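Local coordinates for protein response regulator receiver (Brucella melitensis biovar Abortus, PDB 4G97) that probably couples phosphorylation of its receiver domain to control of stress-responsive transcription through its sigma-like domain, at residues I45-S50 and Y57-N62. Sequence-based numbering, arbitrary orientation.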
loop_
_atom_site.group_PDB
_atom_site.type_symbol
_atom_site.label_atom_id
_atom_site.label_comp_id
_atom_site.label_asym_id
_atom_site.label_seq_id
_atom_site.Cartn_x
_atom_site.Cartn_y
_atom_site.Cartn_z
ATOM N N ILE A 45 27.638 1.717 -4.613
ATOM C CA ILE A 45 26.690 0.604 -4.416
ATOM C C ILE A 45 25.456 0.708 -5.320
ATOM O O ILE A 45 24.782 -0.297 -5.553
ATOM C CB ILE A 45 26.312 0.359 -2.932
ATOM C CG1 ILE A 45 25.462 1.521 -2.348
ATOM C CG2 ILE A 45 27.557 0.024 -2.093
ATOM C CD1 ILE A 45 24.715 1.232 -1.046
ATOM N N PHE A 46 25.155 1.927 -5.817
ATOM C CA PHE A 46 24.015 2.144 -6.695
ATOM C C PHE A 46 24.105 1.211 -7.910
ATOM O O PHE A 46 25.113 1.247 -8.611
ATOM C CB PHE A 46 23.895 3.605 -7.121
ATOM C CG PHE A 46 22.520 3.922 -7.655
ATOM C CD1 PHE A 46 21.426 4.016 -6.799
ATOM C CD2 PHE A 46 22.309 4.096 -9.018
ATOM C CE1 PHE A 46 20.156 4.296 -7.296
ATOM C CE2 PHE A 46 21.033 4.370 -9.516
ATOM C CZ PHE A 46 19.969 4.476 -8.650
ATOM N N PRO A 47 23.119 0.303 -8.131
ATOM C CA PRO A 47 23.223 -0.618 -9.275
ATOM C C PRO A 47 23.145 0.109 -10.603
ATOM O O PRO A 47 22.616 1.220 -10.679
ATOM C CB PRO A 47 22.022 -1.564 -9.100
ATOM C CG PRO A 47 21.502 -1.309 -7.732
ATOM C CD PRO A 47 21.856 0.098 -7.396
ATOM N N GLU A 48 23.678 -0.530 -11.647
ATOM C CA GLU A 48 23.655 -0.013 -13.008
ATOM C C GLU A 48 22.361 -0.577 -13.606
ATOM O O GLU A 48 22.241 -1.785 -13.794
ATOM C CB GLU A 48 24.916 -0.475 -13.773
ATOM C CG GLU A 48 25.233 0.330 -15.024
ATOM C CD GLU A 48 26.355 1.353 -14.921
ATOM O OE1 GLU A 48 26.428 2.065 -13.892
ATOM O OE2 GLU A 48 27.122 1.484 -15.904
ATOM N N ALA A 49 21.363 0.276 -13.805
ATOM C CA ALA A 49 20.051 -0.153 -14.300
ATOM C C ALA A 49 19.596 0.686 -15.493
ATOM O O ALA A 49 20.299 1.621 -15.865
ATOM C CB ALA A 49 19.031 -0.059 -13.167
ATOM N N SER A 50 18.419 0.377 -16.069
ATOM C CA SER A 50 17.812 1.096 -17.209
ATOM C C SER A 50 17.376 2.523 -16.874
ATOM O O SER A 50 17.278 3.365 -17.777
ATOM C CB SER A 50 16.606 0.331 -17.746
ATOM O OG SER A 50 16.763 -1.057 -17.518
ATOM N N TYR A 57 14.960 1.088 -6.673
ATOM C CA TYR A 57 14.140 -0.034 -6.194
ATOM C C TYR A 57 14.944 -1.324 -6.115
ATOM O O TYR A 57 14.739 -2.110 -5.180
ATOM C CB TYR A 57 12.934 -0.233 -7.102
ATOM C CG TYR A 57 11.752 0.644 -6.761
ATOM C CD1 TYR A 57 11.756 2.001 -7.063
ATOM C CD2 TYR A 57 10.621 0.113 -6.143
ATOM C CE1 TYR A 57 10.652 2.807 -6.783
ATOM C CE2 TYR A 57 9.513 0.905 -5.864
ATOM C CZ TYR A 57 9.519 2.243 -6.213
ATOM O OH TYR A 57 8.418 3.017 -5.962
ATOM N N ARG A 58 15.874 -1.528 -7.092
ATOM C CA ARG A 58 16.810 -2.671 -7.149
ATOM C C ARG A 58 17.732 -2.664 -5.925
ATOM O O ARG A 58 17.888 -3.686 -5.258
ATOM C CB ARG A 58 17.635 -2.635 -8.460
ATOM C CG ARG A 58 18.472 -3.884 -8.661
ATOM C CD ARG A 58 19.028 -3.940 -10.053
ATOM N NE ARG A 58 20.147 -4.874 -10.113
ATOM C CZ ARG A 58 20.968 -4.997 -11.148
ATOM N NH1 ARG A 58 20.804 -4.239 -12.229
ATOM N NH2 ARG A 58 21.963 -5.872 -11.111
ATOM N N LEU A 59 18.313 -1.495 -5.602
ATOM C CA LEU A 59 19.147 -1.330 -4.414
ATOM C C LEU A 59 18.320 -1.657 -3.177
ATOM O O LEU A 59 18.775 -2.436 -2.334
ATOM C CB LEU A 59 19.671 0.110 -4.344
ATOM C CG LEU A 59 20.493 0.517 -3.122
ATOM C CD1 LEU A 59 21.756 -0.317 -2.995
ATOM C CD2 LEU A 59 20.871 1.982 -3.224
ATOM N N PHE A 60 17.088 -1.087 -3.074
ATOM C CA PHE A 60 16.204 -1.382 -1.940
ATOM C C PHE A 60 15.970 -2.895 -1.820
ATOM O O PHE A 60 16.193 -3.447 -0.747
ATOM C CB PHE A 60 14.863 -0.624 -2.058
ATOM C CG PHE A 60 13.908 -0.944 -0.930
ATOM C CD1 PHE A 60 13.047 -2.035 -1.013
ATOM C CD2 PHE A 60 13.916 -0.192 0.245
ATOM C CE1 PHE A 60 12.203 -2.358 0.046
ATOM C CE2 PHE A 60 13.053 -0.501 1.292
ATOM C CZ PHE A 60 12.212 -1.592 1.191
ATOM N N CYS A 61 15.505 -3.552 -2.902
ATOM C CA CYS A 61 15.245 -5.000 -2.906
ATOM C C CYS A 61 16.488 -5.858 -2.620
ATOM O O CYS A 61 16.360 -6.868 -1.936
ATOM C CB CYS A 61 14.519 -5.448 -4.168
ATOM S SG CYS A 61 12.856 -4.749 -4.360
ATOM N N ASN A 62 17.687 -5.448 -3.100
ATOM C CA ASN A 62 18.935 -6.185 -2.812
ATOM C C ASN A 62 19.310 -6.067 -1.334
ATOM O O ASN A 62 19.725 -7.060 -0.738
ATOM C CB ASN A 62 20.105 -5.716 -3.688
ATOM C CG ASN A 62 19.991 -6.067 -5.144
ATOM O OD1 ASN A 62 19.174 -6.898 -5.561
ATOM N ND2 ASN A 62 20.819 -5.425 -5.954
#
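Pro47 CB sits over one face of the Arg58 guanidinium, 3.8 Å above its plane and displaced toward the rim, so the proline ring meets the flat end of the arginine by van der Waals contact. Pro47 CD likewise lies over one face of its neighbour, the Phe46 ring, while Leu59 CD2 approaches that ring obliquely, 4.2 Å from Phe46 CD1. The extended Arg58 chain, with CG anti to the backbone N (chi1 -172°), runs out from the helix alongside Pro47 and brings NH1 to 3.2 Å from Glu48 O. The charge has its strong partner in Glu117, which forms a salt bridge with Arg58 NE and also accepts a hydrogen bond from Asn62 ND2. Pro47 also touches the helix backbone and the base of the Leu59 side chain: its CG is 3.8 Å from Leu59 N and its CD 3.8 Å from Leu59 CB. Farther out, the Leu59 branches part, CD2 going to Phe46 and CD1 meeting Ile45 CD1 at 3.9 Å, the two side chains crossing at about a right angle. The 45-50 loop, which links helix 25-41 to helix 52-64 in the sigma2 region, packs through Pro47 against the side of the helix that follows it. Phe46 and Leu59 both touch Leu39 of helix 25-41, and Phe46 also reaches Leu3 and Ile7 of helix 3-7; Ala49 touches Glu114 of helix 109-116.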